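Local structure of uncharacterized protein (Capnocytophaga ochracea, 4W9R) at residues Ala313-Glu324 against Phe347-Arg356. The protein is of unknown function but, as a member of the putative esterase family with an alpha/beta-hydrolase-type domain, probably hydrolyses ester bonds. Sequence-based numbering, arbitrary orientation.
Sequences AMPNFFLAEYYE and FITGDLINER. With ACT (acetate ion), chain I.
Helix 314-324, carrying Phe317, and helix 350-356, carrying Arg356, run nearly parallel at 22°, their axes 12.1 Å apart at closest approach. With helix 329-339 between them in sequence, this is consistent with a TPR-like stack of helical hairpins, set apart from the alpha/beta sheet domain. So wide a spacing suits long side chains, and Phe317 reaches into it: with CG opposite the backbone N (chi1 -178°), its ring is placed among Ile348, Leu352 and Ile353. Ile348, in the loop leading into the second helix, lays CD1 over one ring face, a CH-pi contact 3.7 Å from the centroid of Phe317. Ile353 CG1 meets the ring edge at Phe317 CD1, 4.0 Å away, while Leu352 CD2 touches Phe317 CZ. Small Ala313 lets the branched Ile348 and Ile353 pack against its CB. Replacing Phe317 by an alanine would probably open a gap between the helices and cost Ile348 CD1 its CH-pi contact with this ring.

Further along both helices a salt bridge takes over. Arg356 is long enough to pass the ring, Phe317 CE1 lying over one guanidinium face, and its NH2 donates to the anti lone pair of Glu321 OE2 (2.8 Å, 173°), the carboxylate and guanidinium planes nearly coplanar. Tyr285 binds Glu321 OE1, and Tyr336 bonds to both Arg356 NH2 and Glu324 OE1. Arg356 NH1 donates to O of an acetate, probably from the crystallisation liquor, at 2.8 Å.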
ATOM      1  N   ALA B 313      26.787  28.606  12.007  1.00 41.16           N
ATOM      2  CA  ALA B 313      26.810  29.634  13.044  1.00 39.78           C
ATOM      3  C   ALA B 313      25.850  29.352  14.201  1.00 41.45           C
ATOM      4  O   ALA B 313      25.895  30.029  15.227  1.00 33.78           O
ATOM      5  CB  ALA B 313      26.493  30.989  12.433  1.00 24.44           C
HETATM    6  N   MSE B 314      24.988  28.353  14.036  1.00 46.18           N
HETATM    7  CA  MSE B 314      23.913  28.099  14.994  1.00 43.21           C
HETATM    8  C   MSE B 314      24.354  27.766  16.433  1.00 43.11           C
HETATM    9  O   MSE B 314      23.811  28.345  17.374  1.00 36.53           O
HETATM   10  CB  MSE B 314      23.005  26.980  14.475  1.00 31.74           C
HETATM   11  CG  MSE B 314      21.693  26.885  15.225  1.00 38.53           C
HETATM   12 SE   MSE B 314      20.436  25.662  14.390  0.65 56.12          SE
HETATM   13  CE  MSE B 314      21.237  23.999  14.976  1.00 32.85           C
ATOM     14  N   PRO B 315      25.315  26.834  16.618  1.00 39.98           N
ATOM     15  CA  PRO B 315      25.672  26.481  18.001  1.00 35.47           C
ATOM     16  C   PRO B 315      26.150  27.663  18.842  1.00 39.81           C
ATOM     17  O   PRO B 315      25.738  27.798  19.995  1.00 48.69           O
ATOM     18  CB  PRO B 315      26.805  25.467  17.819  1.00 37.39           C
ATOM     19  CG  PRO B 315      26.545  24.858  16.500  1.00 47.81           C
ATOM     20  CD  PRO B 315      26.024  25.976  15.650  1.00 45.61           C
ATOM     21  N   ASN B 316      27.002  28.507  18.272  1.00 33.39           N
ATOM     22  CA  ASN B 316      27.517  29.655  19.005  1.00 34.76           C
ATOM     23  C   ASN B 316      26.498  30.784  19.099  1.00 44.55           C
ATOM     24  O   ASN B 316      26.577  31.622  19.995  1.00 50.59           O
ATOM     25  CB  ASN B 316      28.809  30.162  18.364  1.00 34.85           C
ATOM     26  CG  ASN B 316      29.998  29.278  18.682  1.00 40.43           C
ATOM     27  OD1 ASN B 316      30.100  28.727  19.780  1.00 35.51           O
ATOM     28  ND2 ASN B 316      30.904  29.134  17.722  1.00 42.69           N
ATOM     29  N   PHE B 317      25.539  30.806  18.180  1.00 34.08           N
ATOM     30  CA  PHE B 317      24.456  31.778  18.259  1.00 27.23           C
ATOM     31  C   PHE B 317      23.554  31.458  19.446  1.00 36.60           C
ATOM     32  O   PHE B 317      23.157  32.352  20.191  1.00 39.41           O
ATOM     33  CB  PHE B 317      23.640  31.799  16.967  1.00 29.34           C
ATOM     34  CG  PHE B 317      22.528  32.813  16.970  1.00 36.56           C
ATOM     35  CD1 PHE B 317      22.759  34.115  16.562  1.00 28.86           C
ATOM     36  CD2 PHE B 317      21.251  32.462  17.384  1.00 42.72           C
ATOM     37  CE1 PHE B 317      21.738  35.049  16.563  1.00 36.63           C
ATOM     38  CE2 PHE B 317      20.226  33.390  17.386  1.00 33.64           C
ATOM     39  CZ  PHE B 317      20.470  34.685  16.976  1.00 32.32           C
ATOM     40  N   PHE B 318      23.229  30.179  19.609  1.00 37.31           N
ATOM     41  CA  PHE B 318      22.426  29.728  20.739  1.00 38.09           C
ATOM     42  C   PHE B 318      23.148  29.992  22.054  1.00 39.10           C
ATOM     43  O   PHE B 318      22.547  30.451  23.024  1.00 42.67           O
ATOM     44  CB  PHE B 318      22.099  28.235  20.618  1.00 34.16           C
ATOM     45  CG  PHE B 318      21.056  27.919  19.584  1.00 30.61           C
ATOM     46  CD1 PHE B 318      20.290  28.924  19.018  1.00 34.66           C
ATOM     47  CD2 PHE B 318      20.836  26.610  19.185  1.00 36.16           C
ATOM     48  CE1 PHE B 318      19.329  28.631  18.068  1.00 38.20           C
ATOM     49  CE2 PHE B 318      19.875  26.311  18.236  1.00 36.16           C
ATOM     50  CZ  PHE B 318      19.121  27.323  17.678  1.00 33.91           C
ATOM     51  N   LEU B 319      24.444  29.702  22.072  1.00 38.57           N
ATOM     52  CA  LEU B 319      25.255  29.878  23.270  1.00 35.32           C
ATOM     53  C   LEU B 319      25.401  31.355  23.629  1.00 37.44           C
ATOM     54  O   LEU B 319      25.344  31.722  24.802  1.00 44.69           O
ATOM     55  CB  LEU B 319      26.632  29.240  23.078  1.00 38.39           C
ATOM     56  CG  LEU B 319      27.540  29.168  24.306  1.00 38.20           C
ATOM     57  CD1 LEU B 319      26.897  28.340  25.410  1.00 25.55           C
ATOM     58  CD2 LEU B 319      28.897  28.601  23.926  1.00 27.76           C
ATOM     59  N   ALA B 320      25.588  32.196  22.616  1.00 40.10           N
ATOM     60  CA  ALA B 320      25.717  33.634  22.830  1.00 40.39           C
ATOM     61  C   ALA B 320      24.435  34.217  23.412  1.00 43.47           C
ATOM     62  O   ALA B 320      24.478  35.072  24.297  1.00 49.59           O
ATOM     63  CB  ALA B 320      26.078  34.338  21.533  1.00 34.96           C
ATOM     64  N   GLU B 321      23.293  33.753  22.911  1.00 36.73           N
ATOM     65  CA  GLU B 321      22.006  34.190  23.436  1.00 37.59           C
ATOM     66  C   GLU B 321      21.840  33.747  24.884  1.00 39.75           C
ATOM     67  O   GLU B 321      21.281  34.475  25.701  1.00 44.40           O
ATOM     68  CB  GLU B 321      20.855  33.652  22.583  1.00 27.98           C
ATOM     69  CG  GLU B 321      20.557  34.483  21.343  1.00 35.22           C
ATOM     70  CD  GLU B 321      19.268  34.069  20.653  1.00 50.17           C
ATOM     71  OE1 GLU B 321      18.782  32.946  20.912  1.00 42.64           O
ATOM     72  OE2 GLU B 321      18.736  34.870  19.855  1.00 54.81           O
ATOM     73  N   TYR B 322      22.335  32.553  25.195  1.00 30.88           N
ATOM     74  CA  TYR B 322      22.263  32.028  26.553  1.00 33.64           C
ATOM     75  C   TYR B 322      23.030  32.907  27.533  1.00 37.87           C
ATOM     76  O   TYR B 322      22.573  33.157  28.648  1.00 36.85           O
ATOM     77  CB  TYR B 322      22.804  30.599  26.613  1.00 27.34           C
ATOM     78  CG  TYR B 322      23.077  30.124  28.023  1.00 38.76           C
ATOM     79  CD1 TYR B 322      22.038  29.728  28.854  1.00 40.24           C
ATOM     80  CD2 TYR B 322      24.371  30.077  28.526  1.00 40.02           C
ATOM     81  CE1 TYR B 322      22.278  29.295  30.144  1.00 40.11           C
ATOM     82  CE2 TYR B 322      24.620  29.646  29.816  1.00 38.53           C
ATOM     83  CZ  TYR B 322      23.570  29.257  30.620  1.00 40.42           C
ATOM     84  OH  TYR B 322      23.808  28.826  31.905  1.00 50.84           O
ATOM     85  N   TYR B 323      24.202  33.367  27.112  1.00 32.14           N
ATOM     86  CA  TYR B 323      25.033  34.206  27.965  1.00 38.70           C
ATOM     87  C   TYR B 323      24.355  35.542  28.251  1.00 34.30           C
ATOM     88  O   TYR B 323      24.484  36.087  29.346  1.00 39.95           O
ATOM     89  CB  TYR B 323      26.405  34.418  27.326  1.00 36.28           C
ATOM     90  CG  TYR B 323      27.313  33.218  27.469  1.00 44.74           C
ATOM     91  CD1 TYR B 323      27.316  32.465  28.638  1.00 36.81           C
ATOM     92  CD2 TYR B 323      28.156  32.828  26.437  1.00 52.06           C
ATOM     93  CE1 TYR B 323      28.137  31.364  28.779  1.00 40.93           C
ATOM     94  CE2 TYR B 323      28.984  31.725  26.568  1.00 47.53           C
ATOM     95  CZ  TYR B 323      28.969  30.999  27.742  1.00 47.44           C
ATOM     96  OH  TYR B 323      29.788  29.902  27.881  1.00 52.15           O
ATOM     97  N   GLU B 324      23.622  36.060  27.270  1.00 29.38           N
ATOM     98  CA  GLU B 324      22.852  37.282  27.468  1.00 30.46           C
ATOM     99  C   GLU B 324      21.741  37.071  28.490  1.00 32.26           C
ATOM    100  O   GLU B 324      21.491  37.931  29.333  1.00 41.11           O
ATOM    101  CB  GLU B 324      22.259  37.775  26.144  1.00 24.52           C
ATOM    102  CG  GLU B 324      23.270  38.418  25.208  1.00 42.02           C
ATOM    103  CD  GLU B 324      22.619  39.076  24.004  1.00 56.97           C
ATOM    104  OE1 GLU B 324      21.943  38.369  23.226  1.00 54.16           O
ATOM    105  OE2 GLU B 324      22.780  40.305  23.838  1.00 60.46           O
ATOM    106  N   PHE B 347      17.458  31.498   9.968  1.00 45.42           N
ATOM    107  CA  PHE B 347      17.354  32.914  10.304  1.00 46.65           C
ATOM    108  C   PHE B 347      18.623  33.437  10.971  1.00 41.41           C
ATOM    109  O   PHE B 347      18.697  34.607  11.343  1.00 43.51           O
ATOM    110  CB  PHE B 347      16.142  33.172  11.205  1.00 45.17           C
ATOM    111  CG  PHE B 347      16.322  32.715  12.626  1.00 49.01           C
ATOM    112  CD1 PHE B 347      16.693  33.614  13.614  1.00 40.21           C
ATOM    113  CD2 PHE B 347      16.103  31.394  12.976  1.00 48.31           C
ATOM    114  CE1 PHE B 347      16.850  33.201  14.924  1.00 36.92           C
ATOM    115  CE2 PHE B 347      16.260  30.974  14.285  1.00 44.51           C
ATOM    116  CZ  PHE B 347      16.633  31.880  15.260  1.00 39.33           C
ATOM    117  N   ILE B 348      19.624  32.574  11.112  1.00 36.44           N
ATOM    118  CA  ILE B 348      20.890  33.003  11.690  1.00 40.79           C
ATOM    119  C   ILE B 348      21.778  33.509  10.570  1.00 44.07           C
ATOM    120  O   ILE B 348      22.197  32.744   9.703  1.00 47.63           O
ATOM    121  CB  ILE B 348      21.618  31.862  12.430  1.00 40.34           C
ATOM    122  CG1 ILE B 348      20.628  30.992  13.205  1.00 34.40           C
ATOM    123  CG2 ILE B 348      22.698  32.422  13.347  1.00 29.16           C
ATOM    124  CD1 ILE B 348      19.942  31.712  14.313  1.00 37.29           C
ATOM    125  N   THR B 349      22.070  34.804  10.599  1.00 44.23           N
ATOM    126  CA  THR B 349      22.825  35.441   9.530  1.00 50.96           C
ATOM    127  C   THR B 349      23.881  36.375  10.090  1.00 52.21           C
ATOM    128  O   THR B 349      23.823  36.759  11.257  1.00 53.33           O
ATOM    129  CB  THR B 349      21.911  36.240   8.587  1.00 46.99           C
ATOM    130  OG1 THR B 349      21.141  37.177   9.351  1.00 45.54           O
ATOM    131  CG2 THR B 349      20.971  35.313   7.828  1.00 31.05           C
ATOM    132  N   GLY B 350      24.844  36.740   9.251  1.00 55.86           N
ATOM    133  CA  GLY B 350      25.880  37.675   9.642  1.00 57.86           C
ATOM    134  C   GLY B 350      25.295  39.011  10.055  1.00 59.48           C
ATOM    135  O   GLY B 350      25.784  39.648  10.988  1.00 62.32           O
ATOM    136  N   ASP B 351      24.239  39.432   9.364  1.00 57.03           N
ATOM    137  CA  ASP B 351      23.594  40.705   9.658  1.00 63.29           C
ATOM    138  C   ASP B 351      22.949  40.695  11.039  1.00 59.39           C
ATOM    139  O   ASP B 351      23.081  41.653  11.801  1.00 63.33           O
ATOM    140  CB  ASP B 351      22.548  41.041   8.593  1.00 67.93           C
ATOM    141  CG  ASP B 351      23.152  41.238   7.217  1.00 76.19           C
ATOM    142  OD1 ASP B 351      24.392  41.356   7.118  1.00 91.64           O
ATOM    143  OD2 ASP B 351      22.383  41.286   6.234  1.00 63.84           O
ATOM    144  N   LEU B 352      22.246  39.610  11.354  1.00 48.18           N
ATOM    145  CA  LEU B 352      21.582  39.480  12.647  1.00 36.38           C
ATOM    146  C   LEU B 352      22.595  39.430  13.784  1.00 42.24           C
ATOM    147  O   LEU B 352      22.410  40.072  14.819  1.00 48.61           O
ATOM    148  CB  LEU B 352      20.698  38.234  12.678  1.00 30.73           C
ATOM    149  CG  LEU B 352      20.035  37.905  14.017  1.00 30.51           C
ATOM    150  CD1 LEU B 352      19.194  39.072  14.511  1.00 26.10           C
ATOM    151  CD2 LEU B 352      19.190  36.647  13.899  1.00 25.95           C
ATOM    152  N   ILE B 353      23.664  38.664  13.585  1.00 35.28           N
ATOM    153  CA  ILE B 353      24.729  38.557  14.574  1.00 35.49           C
ATOM    154  C   ILE B 353      25.373  39.918  14.819  1.00 45.44           C
ATOM    155  O   ILE B 353      25.683  40.275  15.957  1.00 48.65           O
ATOM    156  CB  ILE B 353      25.803  37.543  14.132  1.00 38.19           C
ATOM    157  CG1 ILE B 353      25.204  36.137  14.052  1.00 41.80           C
ATOM    158  CG2 ILE B 353      26.984  37.554  15.090  1.00 43.97           C
ATOM    159  CD1 ILE B 353      26.160  35.095  13.522  1.00 43.43           C
ATOM    160  N   ASN B 354      25.551  40.683  13.747  1.00 52.94           N
ATOM    161  CA  ASN B 354      26.151  42.007  13.843  1.00 53.53           C
ATOM    162  C   ASN B 354      25.314  42.967  14.681  1.00 49.03           C
ATOM    163  O   ASN B 354      25.857  43.772  15.439  1.00 52.46           O
ATOM    164  CB  ASN B 354      26.369  42.595  12.449  1.00 57.30           C
ATOM    165  CG  ASN B 354      27.827  42.881  12.162  1.00 63.88           C
ATOM    166  OD1 ASN B 354      28.540  42.038  11.620  1.00 64.94           O
ATOM    167  ND2 ASN B 354      28.280  44.074  12.532  1.00 70.20           N
ATOM    168  N   GLU B 355      23.994  42.880  14.540  1.00 44.95           N
ATOM    169  CA  GLU B 355      23.085  43.713  15.320  1.00 47.91           C
ATOM    170  C   GLU B 355      23.234  43.408  16.807  1.00 52.93           C
ATOM    171  O   GLU B 355      23.192  44.310  17.646  1.00 59.35           O
ATOM    172  CB  GLU B 355      21.636  43.499  14.878  1.00 43.03           C
ATOM    173  CG  GLU B 355      20.636  44.438  15.542  1.00 55.03           C
ATOM    174  CD  GLU B 355      19.194  44.083  15.223  1.00 76.77           C
ATOM    175  OE1 GLU B 355      18.511  44.895  14.562  1.00 78.95           O
ATOM    176  OE2 GLU B 355      18.741  42.995  15.638  1.00 84.89           O
ATOM    177  N   ARG B 356      23.417  42.130  17.124  1.00 45.56           N
ATOM    178  CA  ARG B 356      23.619  41.695  18.499  1.00 40.75           C
ATOM    179  C   ARG B 356      24.958  42.195  19.029  1.00 42.07           C
ATOM    180  O   ARG B 356      25.061  42.628  20.176  1.00 53.02           O
ATOM    181  CB  ARG B 356      23.548  40.171  18.597  1.00 34.58           C
ATOM    182  CG  ARG B 356      22.252  39.570  18.072  1.00 35.02           C
ATOM    183  CD  ARG B 356      21.068  39.944  18.946  1.00 28.44           C
ATOM    184  NE  ARG B 356      19.805  39.445  18.407  1.00 35.54           N
ATOM    185  CZ  ARG B 356      19.316  38.232  18.646  1.00 37.32           C
ATOM    186  NH1 ARG B 356      18.159  37.864  18.115  1.00 33.95           N
ATOM    187  NH2 ARG B 356      19.986  37.384  19.414  1.00 42.36           N
TER
HETATM  188  C   ACT I 502      15.310  35.549  17.758  1.00 61.46           C
HETATM  189  O   ACT I 502      16.540  35.563  17.980  1.00 60.22           O
HETATM  190  OXT ACT I 502      14.619  34.875  18.553  1.00 67.25           O
HETATM  191  CH3 ACT I 502      14.698  36.293  16.608  1.00 43.06           C